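Local coordinates for protein TetR family transcriptional repressor LfrR (Mycobacterium smegmatis, PDB 2WGB) that represses transcription of the lfrRA operon by binding directly to the promoter region upstream of lfrR, at residues A[59-64]-A[119-124]. Residues are numbered along the deposited sequence; the frame is centred on the assembly and turned at random.
Sequences LLRALA and AAYFDI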
ATOM      1  N   LEU A  59      12.628 -14.515  15.785  1.00 21.82           N
ATOM      2  CA  LEU A  59      12.778 -13.198  15.158  1.00 18.73           C
ATOM      3  C   LEU A  59      11.417 -12.528  14.930  1.00 25.84           C
ATOM      4  O   LEU A  59      11.222 -11.347  15.233  1.00 23.75           O
ATOM      5  CB  LEU A  59      13.543 -13.352  13.831  1.00 19.83           C
ATOM      6  CG  LEU A  59      14.032 -12.060  13.172  1.00 31.25           C
ATOM      7  CD1 LEU A  59      15.306 -12.319  12.391  1.00 32.84           C
ATOM      8  CD2 LEU A  59      12.952 -11.505  12.279  1.00 34.96           C
ATOM      9  N   LEU A  60      10.477 -13.293  14.392  1.00 24.94           N
ATOM     10  CA  LEU A  60       9.128 -12.793  14.127  1.00 20.23           C
ATOM     11  C   LEU A  60       8.419 -12.300  15.382  1.00 19.77           C
ATOM     12  O   LEU A  60       7.762 -11.259  15.370  1.00 22.11           O
ATOM     13  CB  LEU A  60       8.287 -13.879  13.469  1.00 29.97           C
ATOM     14  CG  LEU A  60       6.926 -13.434  12.942  1.00 39.39           C
ATOM     15  CD1 LEU A  60       7.084 -12.461  11.770  1.00 34.64           C
ATOM     16  CD2 LEU A  60       6.114 -14.660  12.530  1.00 45.97           C
ATOM     17  N   ARG A  61       8.552 -13.045  16.470  1.00 20.12           N
ATOM     18  CA  ARG A  61       7.911 -12.667  17.725  1.00 25.28           C
ATOM     19  C   ARG A  61       8.512 -11.374  18.260  1.00 21.15           C
ATOM     20  O   ARG A  61       7.795 -10.467  18.684  1.00 20.04           O
ATOM     21  CB  ARG A  61       8.069 -13.805  18.740  1.00 31.43           C
ATOM     22  CG  ARG A  61       7.232 -13.678  19.989  1.00 42.02           C
ATOM     23  CD  ARG A  61       7.300 -14.986  20.787  1.00 52.21           C
ATOM     24  NE  ARG A  61       6.909 -14.805  22.181  1.00 63.54           N
ATOM     25  CZ  ARG A  61       7.771 -14.645  23.181  1.00 74.71           C
ATOM     26  NH1 ARG A  61       9.076 -14.643  22.937  1.00 79.96           N
ATOM     27  NH2 ARG A  61       7.330 -14.489  24.421  1.00 76.05           N
ATOM     28  N   ALA A  62       9.840 -11.289  18.232  1.00 22.20           N
ATOM     29  CA  ALA A  62      10.544 -10.064  18.617  1.00 21.80           C
ATOM     30  C   ALA A  62      10.210  -8.877  17.701  1.00 19.83           C
ATOM     31  O   ALA A  62      10.093  -7.727  18.157  1.00 17.61           O
ATOM     32  CB  ALA A  62      12.061 -10.311  18.654  1.00 22.21           C
ATOM     33  N   LEU A  63      10.069  -9.139  16.406  1.00 19.97           N
ATOM     34  CA  LEU A  63       9.700  -8.082  15.477  1.00 18.25           C
ATOM     35  C   LEU A  63       8.317  -7.490  15.822  1.00 16.59           C
ATOM     36  O   LEU A  63       8.128  -6.278  15.805  1.00 14.66           O
ATOM     37  CB  LEU A  63       9.694  -8.611  14.040  1.00 18.95           C
ATOM     38  CG  LEU A  63       9.269  -7.623  12.949  1.00 21.13           C
ATOM     39  CD1 LEU A  63      10.130  -6.345  12.979  1.00 16.98           C
ATOM     40  CD2 LEU A  63       9.359  -8.304  11.576  1.00 18.91           C
ATOM     41  N   ALA A  64       7.344  -8.350  16.109  1.00 16.93           N
ATOM     42  CA  ALA A  64       6.002  -7.866  16.431  1.00 17.12           C
ATOM     43  C   ALA A  64       6.031  -6.957  17.661  1.00 15.91           C
ATOM     44  O   ALA A  64       5.379  -5.920  17.698  1.00 18.69           O
ATOM     45  CB  ALA A  64       5.028  -9.056  16.645  1.00 17.51           C
ATOM     46  N   ALA A 119      -0.055  -9.240   8.155  1.00 16.07           N
ATOM     47  CA  ALA A 119      -0.826  -8.134   8.725  1.00 20.28           C
ATOM     48  C   ALA A 119      -1.677  -8.597   9.912  1.00 20.03           C
ATOM     49  O   ALA A 119      -1.732  -7.937  10.945  1.00 21.66           O
ATOM     50  CB  ALA A 119      -1.705  -7.475   7.661  1.00 21.85           C
ATOM     51  N   ALA A 120      -2.354  -9.727   9.765  1.00 20.43           N
ATOM     52  CA  ALA A 120      -3.150 -10.265  10.870  1.00 23.07           C
ATOM     53  C   ALA A 120      -2.273 -10.592  12.090  1.00 23.22           C
ATOM     54  O   ALA A 120      -2.679 -10.388  13.236  1.00 19.80           O
ATOM     55  CB  ALA A 120      -3.940 -11.512  10.412  1.00 24.37           C
ATOM     56  N   TYR A 121      -1.073 -11.103  11.838  1.00 19.47           N
ATOM     57  CA  TYR A 121      -0.145 -11.452  12.912  1.00 25.34           C
ATOM     58  C   TYR A 121       0.328 -10.208  13.692  1.00 21.08           C
ATOM     59  O   TYR A 121       0.293 -10.178  14.921  1.00 19.36           O
ATOM     60  CB  TYR A 121       1.063 -12.230  12.349  1.00 26.13           C
ATOM     61  CG  TYR A 121       2.101 -12.552  13.409  1.00 29.59           C
ATOM     62  CD1 TYR A 121       1.877 -13.550  14.345  1.00 35.68           C
ATOM     63  CD2 TYR A 121       3.287 -11.833  13.491  1.00 29.09           C
ATOM     64  CE1 TYR A 121       2.814 -13.840  15.323  1.00 38.20           C
ATOM     65  CE2 TYR A 121       4.226 -12.113  14.460  1.00 27.94           C
ATOM     66  CZ  TYR A 121       3.991 -13.115  15.368  1.00 39.16           C
ATOM     67  OH  TYR A 121       4.935 -13.391  16.331  1.00 48.43           O
ATOM     68  N   PHE A 122       0.781  -9.190  12.973  1.00 16.11           N
ATOM     69  CA  PHE A 122       1.158  -7.929  13.604  1.00 18.14           C
ATOM     70  C   PHE A 122      -0.014  -7.237  14.307  1.00 16.31           C
ATOM     71  O   PHE A 122       0.183  -6.629  15.359  1.00 19.83           O
ATOM     72  CB  PHE A 122       1.785  -6.976  12.589  1.00 14.85           C
ATOM     73  CG  PHE A 122       3.129  -7.440  12.068  1.00 18.72           C
ATOM     74  CD1 PHE A 122       4.086  -7.955  12.935  1.00 19.38           C
ATOM     75  CD2 PHE A 122       3.423  -7.358  10.725  1.00 18.60           C
ATOM     76  CE1 PHE A 122       5.321  -8.392  12.461  1.00 24.66           C
ATOM     77  CE2 PHE A 122       4.654  -7.800  10.238  1.00 28.28           C
ATOM     78  CZ  PHE A 122       5.601  -8.311  11.109  1.00 21.89           C
ATOM     79  N   ASP A 123      -1.202  -7.302  13.705  1.00 16.48           N
ATOM     80  CA  ASP A 123      -2.434  -6.752  14.311  1.00 14.41           C
ATOM     81  C   ASP A 123      -2.237  -5.292  14.753  1.00 14.16           C
ATOM     82  O   ASP A 123      -2.201  -4.974  15.946  1.00 15.38           O
ATOM     83  CB  ASP A 123      -2.891  -7.636  15.477  1.00 13.74           C
ATOM     84  CG  ASP A 123      -4.330  -7.364  15.902  1.00 22.26           C
ATOM     85  OD1 ASP A 123      -4.968  -6.453  15.334  1.00 22.52           O
ATOM     86  OD2 ASP A 123      -4.813  -8.070  16.819  1.00 19.51           O
ATOM     87  N   ILE A 124      -2.131  -4.414  13.761  1.00 18.99           N
ATOM     88  CA  ILE A 124      -1.862  -2.998  13.973  1.00 16.33           C
ATOM     89  C   ILE A 124      -3.155  -2.198  13.777  1.00 17.68           C
ATOM     90  O   ILE A 124      -3.632  -2.052  12.645  1.00 18.80           O
ATOM     91  CB  ILE A 124      -0.800  -2.514  12.950  1.00 16.36           C
ATOM     92  CG1 ILE A 124       0.495  -3.324  13.087  1.00 14.41           C
ATOM     93  CG2 ILE A 124      -0.501  -1.026  13.123  1.00 20.85           C
ATOM     94  CD1 ILE A 124       1.411  -3.216  11.842  1.00 17.48           C
TER
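Tyr121 reaches across from helix 116-122 and lays its ring against Leu60, the two side chains coming from opposite directions. In a CH-pi contact, Leu60 CD2 sits over one face, 4.0 Å from the centroid of the Tyr121 ring and 24° off the normal, while Leu60 CG comes within 3.4 Å of Tyr121 CE2. With its CG anti to the backbone N (chi1 177°), Tyr121 stretches far enough for OH to lie 3.4 Å from Arg61 CA.

The remaining contacts are apolar. Ala64 CB fits between the two aromatic side chains, 3.8 Å from Tyr121 CE2 and 4.0 Å from Phe122 CD1, meeting the Phe122 ring at its edge and in its plane. The small methyl lets the backbones draw close, with Ala64 CA and Phe122 CA 5.6 Å apart. Deeper in, Leu63 CD2 touches Phe122 CZ at 3.8 Å.

Just past the helix end, Asp123 turns the chain with positive phi, and Phe122 O accepts a hydrogen bond from His68 NE2, further along helix 56-78. In TetR-family repressors the helix after the helix-turn-helix (here 34-53) links DNA-binding and regulatory domains, consistent with a contact at their junction. Helix 10-29 packs alongside, its Met24 touching both Leu63 and Phe122.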